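Local coordinates for protein profilin (Schizosaccharomyces pombe, PDB 3DAV) that binds monomeric actin, restraining its polymerisation at high concentration and promoting it at low concentration, and is essential for cytokinesis in fission yeast, at residues T14-R19 with A112-A117; C96-H101 with A117-L122. All coordinates share one frame; numbering follows the deposited sequence.

Contact 1 (T14-R19 with A112-A117)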
loop_
_atom_site.group_PDB
_atom_site.type_symbol
_atom_site.label_atom_id
_atom_site.label_comp_id
_atom_site.label_asym_id
_atom_site.label_seq_id
_atom_site.Cartn_x
_atom_site.Cartn_y
_atom_site.Cartn_z
ATOM N N THR A 14 4.473 13.755 3.732
ATOM C CA THR A 14 5.896 13.627 3.399
ATOM C C THR A 14 6.259 14.384 2.120
ATOM O O THR A 14 7.419 14.713 1.906
ATOM C CB THR A 14 6.319 12.150 3.199
ATOM O OG1 THR A 14 5.606 11.585 2.090
ATOM C CG2 THR A 14 6.041 11.329 4.444
ATOM N N GLY A 15 5.270 14.636 1.265
ATOM C CA GLY A 15 5.514 15.248 -0.041
ATOM C C GLY A 15 5.993 14.268 -1.105
ATOM O O GLY A 15 6.270 14.664 -2.241
ATOM N N LYS A 16 6.078 12.987 -0.747
ATOM C CA LYS A 16 6.658 11.975 -1.637
ATOM C C LYS A 16 5.642 10.913 -2.052
ATOM O O LYS A 16 5.890 10.100 -2.954
ATOM C CB LYS A 16 7.882 11.322 -0.983
ATOM C CG LYS A 16 9.084 12.255 -0.791
ATOM C CD LYS A 16 9.607 12.790 -2.128
ATOM C CE LYS A 16 10.734 13.813 -1.938
ATOM N NZ LYS A 16 10.942 14.680 -3.145
ATOM N N ILE A 17 4.500 10.924 -1.378
ATOM C CA ILE A 17 3.434 9.968 -1.630
ATOM C C ILE A 17 2.182 10.793 -1.906
ATOM O O ILE A 17 1.745 11.570 -1.056
ATOM C CB ILE A 17 3.280 9.002 -0.430
ATOM C CG1 ILE A 17 4.478 8.043 -0.378
ATOM C CG2 ILE A 17 1.956 8.235 -0.491
ATOM C CD1 ILE A 17 4.750 7.442 0.998
ATOM N N ASP A 18 1.639 10.662 -3.114
ATOM C CA ASP A 18 0.579 11.561 -3.562
ATOM C C ASP A 18 -0.818 11.011 -3.311
ATOM O O ASP A 18 -1.781 11.760 -3.323
ATOM C CB ASP A 18 0.763 11.967 -5.034
ATOM C CG ASP A 18 0.628 10.798 -6.000
ATOM O OD1 ASP A 18 0.887 9.639 -5.607
ATOM O OD2 ASP A 18 0.269 11.042 -7.169
ATOM N N ARG A 19 -0.914 9.704 -3.083
ATOM C CA ARG A 19 -2.185 9.049 -2.770
ATOM C C ARG A 19 -1.922 7.915 -1.800
ATOM O O ARG A 19 -0.926 7.203 -1.935
ATOM C CB ARG A 19 -2.850 8.492 -4.034
ATOM C CG ARG A 19 -3.252 9.544 -5.058
ATOM C CD ARG A 19 -4.344 9.039 -5.984
ATOM N NE ARG A 19 -5.154 10.145 -6.492
ATOM C CZ ARG A 19 -6.414 10.035 -6.905
ATOM N NH1 ARG A 19 -7.035 8.860 -6.883
ATOM N NH2 ARG A 19 -7.056 11.110 -7.343
ATOM N N ALA A 112 9.169 3.380 -0.625
ATOM C CA ALA A 112 9.296 2.123 0.116
ATOM C C ALA A 112 9.753 2.382 1.547
ATOM O O ALA A 112 9.100 1.949 2.500
ATOM C CB ALA A 112 10.257 1.173 -0.588
ATOM N N LYS A 113 10.861 3.111 1.673
ATOM C CA LYS A 113 11.458 3.478 2.959
ATOM C C LYS A 113 10.453 4.098 3.932
ATOM O O LYS A 113 10.343 3.663 5.081
ATOM C CB LYS A 113 12.643 4.427 2.724
ATOM C CG LYS A 113 13.031 5.287 3.920
ATOM C CD LYS A 113 14.082 4.632 4.800
ATOM C CE LYS A 113 15.481 4.876 4.271
ATOM N NZ LYS A 113 16.447 4.012 5.003
ATOM N N ILE A 114 9.719 5.099 3.456
ATOM C CA ILE A 114 8.740 5.817 4.279
ATOM C C ILE A 114 7.618 4.903 4.775
ATOM O O ILE A 114 7.347 4.858 5.976
ATOM C CB ILE A 114 8.155 7.050 3.543
ATOM C CG1 ILE A 114 9.251 8.101 3.322
ATOM C CG2 ILE A 114 6.977 7.640 4.332
ATOM C CD1 ILE A 114 8.916 9.179 2.280
ATOM N N THR A 115 6.979 4.167 3.865
ATOM C CA THR A 115 5.856 3.305 4.270
ATOM C C THR A 115 6.278 2.014 4.990
ATOM O O THR A 115 5.547 1.535 5.850
ATOM C CB THR A 115 4.755 3.117 3.151
ATOM O OG1 THR A 115 4.254 1.770 3.139
ATOM C CG2 THR A 115 5.271 3.484 1.792
ATOM N N GLU A 116 7.464 1.483 4.687
ATOM C CA GLU A 116 8.036 0.408 5.515
ATOM C C GLU A 116 8.233 0.909 6.955
ATOM O O GLU A 116 7.934 0.190 7.914
ATOM C CB GLU A 116 9.369 -0.127 4.951
ATOM C CG GLU A 116 9.284 -0.933 3.634
ATOM C CD GLU A 116 8.677 -2.337 3.782
ATOM O OE1 GLU A 116 8.456 -2.798 4.917
ATOM O OE2 GLU A 116 8.424 -2.993 2.748
ATOM N N ALA A 117 8.715 2.148 7.094
ATOM C CA ALA A 117 8.980 2.745 8.407
ATOM C C ALA A 117 7.698 2.963 9.213
ATOM O O ALA A 117 7.624 2.576 10.380
ATOM C CB ALA A 117 9.761 4.047 8.265
#
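The backbones of T14 and I114 approach no closer than 8.4 Å between their CA atoms, so the loop 14-19 meets the helical segment 112-117 through side chains, with no hydrogen bond between them. T14 and I114 reach toward each other tip to tip, methyl CG2 of T14 lying 3.8 Å from CG2 of I114. The other branch of the isoleucine reaches the turn, where its CD1 sits 4.0 Å from CB of K16; the rest of the lysine chain bends away from the helix. I17 slides past I114 in the opposite direction, bringing its CD1 to 4.0 Å from I114 CG2, and the same methyl meets CG2 of T115, the two side chains crossing at about a right angle. OG1 of T14 lies between the backbone N and the carbonyl carbon (chi1 63°), from where it accepts from K16 N at 3.2 Å, an ST turn, while the hydroxyl also bonds to the carbonyl of L11. A valine here would lack the hydroxyl, and would probably leave K16 N without its side-chain acceptor and the L11 carbonyl without that partner. G15, with positive phi, is the first residue after helix 3-12 to leave helical backbone angles, and I17 and T115 both also touch L11. This is loop-on-helix packing in the profilin fold, where the N- and C-terminal helices lie together on one face of the central antiparallel sheet.

Contact 2 (C96-H101 with A117-L122); sequences CILVSH and ALADYL
L98 and C96 of the strand project toward the helical segment 117-122, which runs nearly antiparallel to it, at 162° with 9.5 Å between the two axes. Past A117, which points away from the strand, the first residue to touch is L118. With CG turned anti to the backbone N (chi1 -170°), L118 brings its CD2 beside CD1 of L98; its CB lies 3.9 Å from that same CD1, and the two side chains cross at about a right angle. CB and CD2 of L118 thus both meet one methyl of L98, and L118 rests also on Y6 and L11 of helix 3-12. A119 comes next: CD1 of L98 lies 3.7 Å from its backbone N and 4.1 Å from its CB. The CA atoms of L98 and A119, 7.2 Å apart, are the nearest pair here. One turn after L118, L122 points its CD1 at the second methyl of L98, CD2, at 3.8 Å, and the same CD1 lies 4.3 Å from SG of C96. L98 therefore presents one methyl to L118 and A119 and the other to L122. No hydrogen bond joins strand and helix; the contact is apolar and buried. It is the helix-on-sheet packing of the profilin fold, with the C-terminal helix laid along strand 96-102, which lies between strands 19-24 and 86-92.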
loop_
_atom_site.group_PDB
_atom_site.type_symbol
_atom_site.label_atom_id
_atom_site.label_comp_id
_atom_site.label_asym_id
_atom_site.label_seq_id
_atom_site.Cartn_x
_atom_site.Cartn_y
_atom_site.Cartn_z
ATOM N N CYS A 96 -3.256 -4.151 9.760
ATOM C CA CYS A 96 -3.605 -3.361 8.582
ATOM C C CYS A 96 -2.632 -3.523 7.422
ATOM O O CYS A 96 -1.597 -4.181 7.544
ATOM C CB CYS A 96 -3.750 -1.877 8.956
ATOM S SG CYS A 96 -2.180 -0.983 9.059
ATOM N N ILE A 97 -3.005 -2.934 6.288
ATOM C CA ILE A 97 -2.159 -2.842 5.115
ATOM C C ILE A 97 -2.098 -1.367 4.739
ATOM O O ILE A 97 -3.136 -0.738 4.481
ATOM C CB ILE A 97 -2.735 -3.640 3.908
ATOM C CG1 ILE A 97 -2.794 -5.146 4.205
ATOM C CG2 ILE A 97 -1.927 -3.367 2.632
ATOM C CD1 ILE A 97 -3.766 -5.924 3.319
ATOM N N LEU A 98 -0.883 -0.822 4.712
ATOM C CA LEU A 98 -0.644 0.529 4.211
ATOM C C LEU A 98 -0.459 0.468 2.697
ATOM O O LEU A 98 0.316 -0.349 2.196
ATOM C CB LEU A 98 0.607 1.145 4.860
ATOM C CG LEU A 98 0.737 1.194 6.392
ATOM C CD1 LEU A 98 2.082 1.803 6.774
ATOM C CD2 LEU A 98 -0.414 1.961 7.060
ATOM N N VAL A 99 -1.178 1.325 1.984
ATOM C CA VAL A 99 -1.067 1.436 0.531
ATOM C C VAL A 99 -0.589 2.857 0.189
ATOM O O VAL A 99 -1.267 3.839 0.505
ATOM C CB VAL A 99 -2.427 1.137 -0.167
ATOM C CG1 VAL A 99 -2.314 1.274 -1.690
ATOM C CG2 VAL A 99 -2.951 -0.253 0.214
ATOM N N SER A 100 0.582 2.960 -0.436
ATOM C CA SER A 100 1.145 4.252 -0.831
ATOM C C SER A 100 1.401 4.325 -2.328
ATOM O O SER A 100 2.182 3.541 -2.872
ATOM C CB SER A 100 2.457 4.529 -0.097
ATOM O OG SER A 100 2.239 4.864 1.262
ATOM N N HIS A 101 0.747 5.270 -2.990
ATOM C CA HIS A 101 1.047 5.571 -4.388
ATOM C C HIS A 101 2.060 6.700 -4.455
ATOM O O HIS A 101 1.934 7.690 -3.738
ATOM C CB HIS A 101 -0.215 5.979 -5.144
ATOM C CG HIS A 101 0.015 6.221 -6.602
ATOM N ND1 HIS A 101 -0.240 5.267 -7.564
ATOM C CD2 HIS A 101 0.495 7.299 -7.261
ATOM C CE1 HIS A 101 0.073 5.750 -8.752
ATOM N NE2 HIS A 101 0.517 6.983 -8.594
ATOM N N ALA A 117 8.715 2.148 7.094
ATOM C CA ALA A 117 8.980 2.745 8.407
ATOM C C ALA A 117 7.698 2.963 9.213
ATOM O O ALA A 117 7.624 2.576 10.380
ATOM C CB ALA A 117 9.761 4.047 8.265
ATOM N N LEU A 118 6.691 3.576 8.590
ATOM C CA LEU A 118 5.384 3.738 9.226
ATOM C C LEU A 118 4.790 2.378 9.603
ATOM O O LEU A 118 4.068 2.265 10.595
ATOM C CB LEU A 118 4.418 4.492 8.316
ATOM C CG LEU A 118 3.099 4.939 8.961
ATOM C CD1 LEU A 118 3.342 5.929 10.106
ATOM C CD2 LEU A 118 2.149 5.536 7.920
ATOM N N ALA A 119 5.110 1.352 8.821
ATOM C CA ALA A 119 4.645 -0.002 9.113
ATOM C C ALA A 119 5.257 -0.561 10.406
ATOM O O ALA A 119 4.522 -1.020 11.281
ATOM C CB ALA A 119 4.913 -0.932 7.936
ATOM N N ASP A 120 6.588 -0.520 10.514
ATOM C CA ASP A 120 7.304 -0.994 11.714
ATOM C C ASP A 120 6.868 -0.238 12.958
ATOM O O ASP A 120 6.720 -0.829 14.032
ATOM C CB ASP A 120 8.817 -0.852 11.550
ATOM C CG ASP A 120 9.405 -1.868 10.588
ATOM O OD1 ASP A 120 8.999 -3.041 10.638
ATOM O OD2 ASP A 120 10.287 -1.494 9.789
ATOM N N TYR A 121 6.670 1.071 12.801
ATOM C CA TYR A 121 6.139 1.926 13.857
ATOM C C TYR A 121 4.805 1.364 14.343
ATOM O O TYR A 121 4.624 1.104 15.527
ATOM C CB TYR A 121 5.958 3.351 13.321
ATOM C CG TYR A 121 5.293 4.319 14.276
ATOM C CD1 TYR A 121 6.054 5.100 15.150
ATOM C CD2 TYR A 121 3.903 4.471 14.295
ATOM C CE1 TYR A 121 5.452 5.993 16.021
ATOM C CE2 TYR A 121 3.292 5.365 15.169
ATOM C CZ TYR A 121 4.073 6.120 16.026
ATOM O OH TYR A 121 3.473 7.007 16.885
ATOM N N LEU A 122 3.885 1.164 13.405
ATOM C CA LEU A 122 2.584 0.583 13.718
ATOM C C LEU A 122 2.692 -0.814 14.350
ATOM O O LEU A 122 1.961 -1.112 15.296
ATOM C CB LEU A 122 1.670 0.599 12.486
ATOM C CG LEU A 122 1.079 1.974 12.145
ATOM C CD1 LEU A 122 0.472 2.007 10.748
ATOM C CD2 LEU A 122 0.051 2.385 13.189
#

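How the contacts relate
From the N terminus, the chain leaves helix 3-12 through the loop 14-19 and enters strand 19-24; it later runs along strand 96-102 and ends in helix 108-125. Contact 1 closes a long loop of 92 intervening residues, holding most of the sheet, whereas contact 2 closes a short one of 15. The two cross, because their segments alternate along the chain, and they share A117 on helix 108-125. They also meet directly: D18 and R19 both face H101 in a classic beta bulge, with backbone hydrogen bonds from D18 and R19 to H101, and T115 packs on S100. Together they tie the C-terminal helix to the N-terminal loop and to the inner strand 96-102.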